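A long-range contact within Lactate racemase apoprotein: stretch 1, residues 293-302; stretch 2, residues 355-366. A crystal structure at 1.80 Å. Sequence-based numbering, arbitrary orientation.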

# COMPACT_ATOMS: atom_id res chain seq x y z
N ILE A 293 0.81 -31.67 4.24
CA ILE A 293 0.04 -32.76 4.86
C ILE A 293 -1.14 -32.26 5.68
O ILE A 293 -2.25 -32.80 5.52
N TYR A 294 -0.91 -31.19 6.44
CA TYR A 294 -1.94 -30.52 7.23
C TYR A 294 -3.19 -30.28 6.35
O TYR A 294 -4.30 -30.65 6.72
N GLN A 295 -3.01 -29.66 5.20
CA GLN A 295 -4.14 -29.36 4.31
C GLN A 295 -4.77 -30.62 3.75
O GLN A 295 -5.96 -30.68 3.52
N SER A 296 -3.95 -31.63 3.52
CA SER A 296 -4.42 -32.88 2.86
C SER A 296 -5.39 -33.73 3.69
O SER A 296 -6.13 -34.55 3.12
N VAL A 297 -5.42 -33.51 5.00
CA VAL A 297 -6.48 -34.09 5.83
C VAL A 297 -7.87 -33.71 5.29
O VAL A 297 -8.79 -34.50 5.45
N LYS A 298 -8.05 -32.55 4.68
CA LYS A 298 -9.35 -32.16 4.08
C LYS A 298 -9.88 -33.14 3.01
O LYS A 298 -11.01 -33.71 3.14
N GLY A 299 -9.03 -33.42 2.03
CA GLY A 299 -9.32 -34.44 0.97
C GLY A 299 -9.50 -35.83 1.57
O GLY A 299 -10.30 -36.64 1.12
N MET A 300 -8.72 -36.14 2.60
CA MET A 300 -8.88 -37.44 3.23
C MET A 300 -10.26 -37.67 3.84
O MET A 300 -10.74 -38.84 3.86
N THR A 301 -10.86 -36.59 4.35
CA THR A 301 -12.23 -36.68 4.90
C THR A 301 -13.26 -37.03 3.82
O THR A 301 -14.25 -37.68 4.13
N ALA A 302 -13.04 -36.58 2.57
CA ALA A 302 -13.94 -36.92 1.44
C ALA A 302 -13.72 -38.41 1.19
O ALA A 302 -14.68 -39.14 1.01
N PRO A 355 -2.76 -24.74 19.01
CA PRO A 355 -2.70 -24.68 17.53
C PRO A 355 -2.36 -26.05 16.91
O PRO A 355 -1.57 -26.81 17.45
N ASP A 356 -3.05 -26.35 15.81
CA ASP A 356 -2.91 -27.57 15.02
C ASP A 356 -3.70 -28.79 15.59
O ASP A 356 -3.86 -29.78 14.87
N GLN A 357 -4.18 -28.74 16.84
CA GLN A 357 -4.65 -29.96 17.47
C GLN A 357 -5.86 -30.56 16.73
O GLN A 357 -6.00 -31.78 16.64
N TRP A 358 -6.73 -29.70 16.22
CA TRP A 358 -7.96 -30.14 15.60
C TRP A 358 -7.69 -30.93 14.28
O TRP A 358 -8.43 -31.83 13.90
N GLU A 359 -6.64 -30.51 13.57
CA GLU A 359 -6.24 -31.14 12.30
C GLU A 359 -5.71 -32.51 12.63
O GLU A 359 -5.97 -33.52 11.90
N ALA A 360 -4.92 -32.63 13.71
CA ALA A 360 -4.47 -33.94 14.16
C ALA A 360 -5.63 -34.85 14.62
O ALA A 360 -5.61 -36.08 14.39
N GLN A 361 -6.60 -34.25 15.30
CA GLN A 361 -7.71 -35.00 15.83
C GLN A 361 -8.48 -35.63 14.65
O GLN A 361 -8.84 -36.83 14.64
N ILE A 362 -8.80 -34.79 13.67
CA ILE A 362 -9.47 -35.32 12.47
C ILE A 362 -8.71 -36.37 11.75
O ILE A 362 -9.32 -37.40 11.37
N LEU A 363 -7.39 -36.19 11.53
CA LEU A 363 -6.61 -37.26 10.89
C LEU A 363 -6.60 -38.53 11.72
O LEU A 363 -6.79 -39.63 11.18
N ALA A 364 -6.46 -38.41 13.07
CA ALA A 364 -6.57 -39.57 13.92
C ALA A 364 -7.94 -40.29 13.77
O ALA A 364 -7.99 -41.48 13.70
N ARG A 365 -9.03 -39.55 13.71
CA ARG A 365 -10.37 -40.14 13.50
C ARG A 365 -10.32 -41.02 12.23
O ARG A 365 -10.75 -42.19 12.25
N ILE A 366 -9.72 -40.50 11.15
CA ILE A 366 -9.62 -41.28 9.90
C ILE A 366 -8.81 -42.53 10.05
O ILE A 366 -9.28 -43.58 9.75

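An acid group buried where two helices meet is unusual, and that of Glu359 sits in unusual company: its OE2 lies 2.6 Å from Tyr294 O, a backbone carbonyl. Two oxygens this close suggest that the acid probably carries a proton and donates it. The side chain points toward the other helix with chi1 t and chi2 p, and it acts as a knob in a hole formed by Tyr294, Gln295, Val297 and Lys298. Its aliphatic part is used as well: Glu359 CG sits 3.3 Å from the centroid of the Tyr294 ring, almost exactly on the ring normal, a CH-pi contact over the face.

Tyr294, whose CA-to-CB bond points sideways, reaches across with chi1 t. Its OH comes 3.3 Å from Trp358 NE1, and its CE2 lies 3.5 Å from Asp356 OD1. Water 1 joins the same corner, donating to Asp356 OD1 at 2.6 Å and forming a weak hydrogen bond with Tyr294 OH at 3.5 Å.

Farther along, the interface becomes mostly apolar, illustrating how helices crossing at 41° can pair a polar end with a mostly apolar one. Val297, chi1 t, points toward the partner helix; its CG1 meets Ile362 CG2 at 3.6 Å, and both methyls, CG1 and CG2, lie 4.0 Å from Leu363 CB. Met300, with chi1 m and chi2 and chi3 both t, places SD 3.3 Å from Leu363 CD1 and CB 3.7 Å from Ile366 CD1. Ile362 and Ile366 both point inward with chi1 m and chi2 t. Thr301 divides its chemistry: in the p rotamer, OG1 donates to Lys298 O in its own helix (2.6 Å), leaving the methyl CG2 to pack 3.4 Å from Ile362 CG2 and 3.7 Å from Arg365 NH2.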

# COMPACT_ATOMS: atom_id res chain seq x y z
CB ILE A 293 0.90 -33.75 5.63
CG1 ILE A 293 2.04 -34.25 4.75
CG2 ILE A 293 0.05 -34.96 6.06
CD1 ILE A 293 2.99 -35.21 5.49
CB TYR A 294 -1.35 -29.22 7.77
CG TYR A 294 -2.22 -28.48 8.75
CD1 TYR A 294 -3.24 -27.67 8.30
CD2 TYR A 294 -2.01 -28.56 10.13
CE1 TYR A 294 -4.07 -26.97 9.19
CE2 TYR A 294 -2.80 -27.83 11.02
CZ TYR A 294 -3.81 -27.05 10.56
OH TYR A 294 -4.60 -26.37 11.44
CB GLN A 295 -3.70 -28.45 3.14
CG GLN A 295 -3.46 -27.01 3.52
CD GLN A 295 -4.60 -26.38 4.18
OE1 GLN A 295 -5.75 -26.53 3.77
NE2 GLN A 295 -4.30 -25.61 5.25
CB SER A 296 -3.23 -33.74 2.46
OG SER A 296 -2.71 -34.48 3.58
CB VAL A 297 -6.32 -33.67 7.29
CG1 VAL A 297 -7.40 -34.37 8.26
CG2 VAL A 297 -4.88 -33.98 7.78
CB LYS A 298 -9.31 -30.76 3.56
CG LYS A 298 -8.99 -29.70 4.68
CD LYS A 298 -8.73 -28.36 4.11
CE LYS A 298 -8.54 -27.29 5.19
NZ LYS A 298 -8.38 -25.89 4.58
CB MET A 300 -7.85 -37.66 4.35
CG MET A 300 -6.38 -37.61 3.92
SD MET A 300 -5.30 -37.92 5.33
CE MET A 300 -3.75 -37.52 4.57
CB THR A 301 -12.74 -35.41 5.67
OG1 THR A 301 -12.93 -34.30 4.78
CG2 THR A 301 -11.84 -35.07 6.91
CB ALA A 302 -13.58 -36.09 0.18
CB PRO A 355 -1.57 -23.63 17.27
CG PRO A 355 -1.73 -22.70 18.54
CD PRO A 355 -1.85 -23.73 19.62
CB ASP A 356 -1.44 -28.03 14.86
CG ASP A 356 -0.57 -27.11 13.99
OD1 ASP A 356 -1.02 -26.01 13.49
OD2 ASP A 356 0.62 -27.54 13.80
CB GLN A 357 -4.93 -29.74 18.97
CG GLN A 357 -6.23 -29.19 19.34
CD GLN A 357 -6.54 -29.38 20.86
OE1 GLN A 357 -5.66 -29.13 21.72
NE2 GLN A 357 -7.78 -29.77 21.18
CB TRP A 358 -8.87 -28.94 15.37
CG TRP A 358 -8.25 -27.81 14.61
CD1 TRP A 358 -8.26 -27.63 13.28
CD2 TRP A 358 -7.52 -26.72 15.17
NE1 TRP A 358 -7.58 -26.48 12.94
CE2 TRP A 358 -7.12 -25.90 14.10
CE3 TRP A 358 -7.16 -26.37 16.46
CZ2 TRP A 358 -6.36 -24.73 14.29
CZ3 TRP A 358 -6.48 -25.20 16.66
CH2 TRP A 358 -6.09 -24.38 15.58
CB GLU A 359 -5.13 -30.31 11.62
CG GLU A 359 -5.04 -30.35 10.09
CD GLU A 359 -6.19 -29.65 9.39
OE1 GLU A 359 -7.05 -29.07 10.10
OE2 GLU A 359 -6.24 -29.65 8.10
CB ALA A 360 -3.35 -33.87 15.31
CB GLN A 361 -8.61 -34.04 16.61
CG GLN A 361 -9.75 -34.76 17.32
CD GLN A 361 -10.65 -33.84 18.13
OE1 GLN A 361 -10.30 -32.68 18.39
NE2 GLN A 361 -11.80 -34.37 18.55
CB ILE A 362 -9.88 -34.17 11.53
CG1 ILE A 362 -10.85 -33.33 12.31
CG2 ILE A 362 -10.49 -34.74 10.05
CD1 ILE A 362 -11.15 -31.92 11.73
CB LEU A 363 -5.19 -36.78 10.60
CG LEU A 363 -4.19 -37.74 9.97
CD1 LEU A 363 -4.76 -38.16 8.56
CD2 LEU A 363 -2.78 -37.11 9.86
CB ALA A 364 -6.21 -39.26 15.46
CB ARG A 365 -11.44 -39.05 13.36
CG ARG A 365 -12.79 -39.58 13.13
CD ARG A 365 -13.76 -38.51 12.89
NE ARG A 365 -13.66 -38.01 11.50
CZ ARG A 365 -13.86 -36.76 11.11
NH1 ARG A 365 -14.13 -35.78 11.98
NH2 ARG A 365 -13.71 -36.46 9.84
CB ILE A 366 -9.08 -40.42 8.76
CG1 ILE A 366 -10.05 -39.29 8.56
CG2 ILE A 366 -8.98 -41.20 7.40
CD1 ILE A 366 -9.51 -38.21 7.62
O HOH W 1 -2.94 -24.22 13.63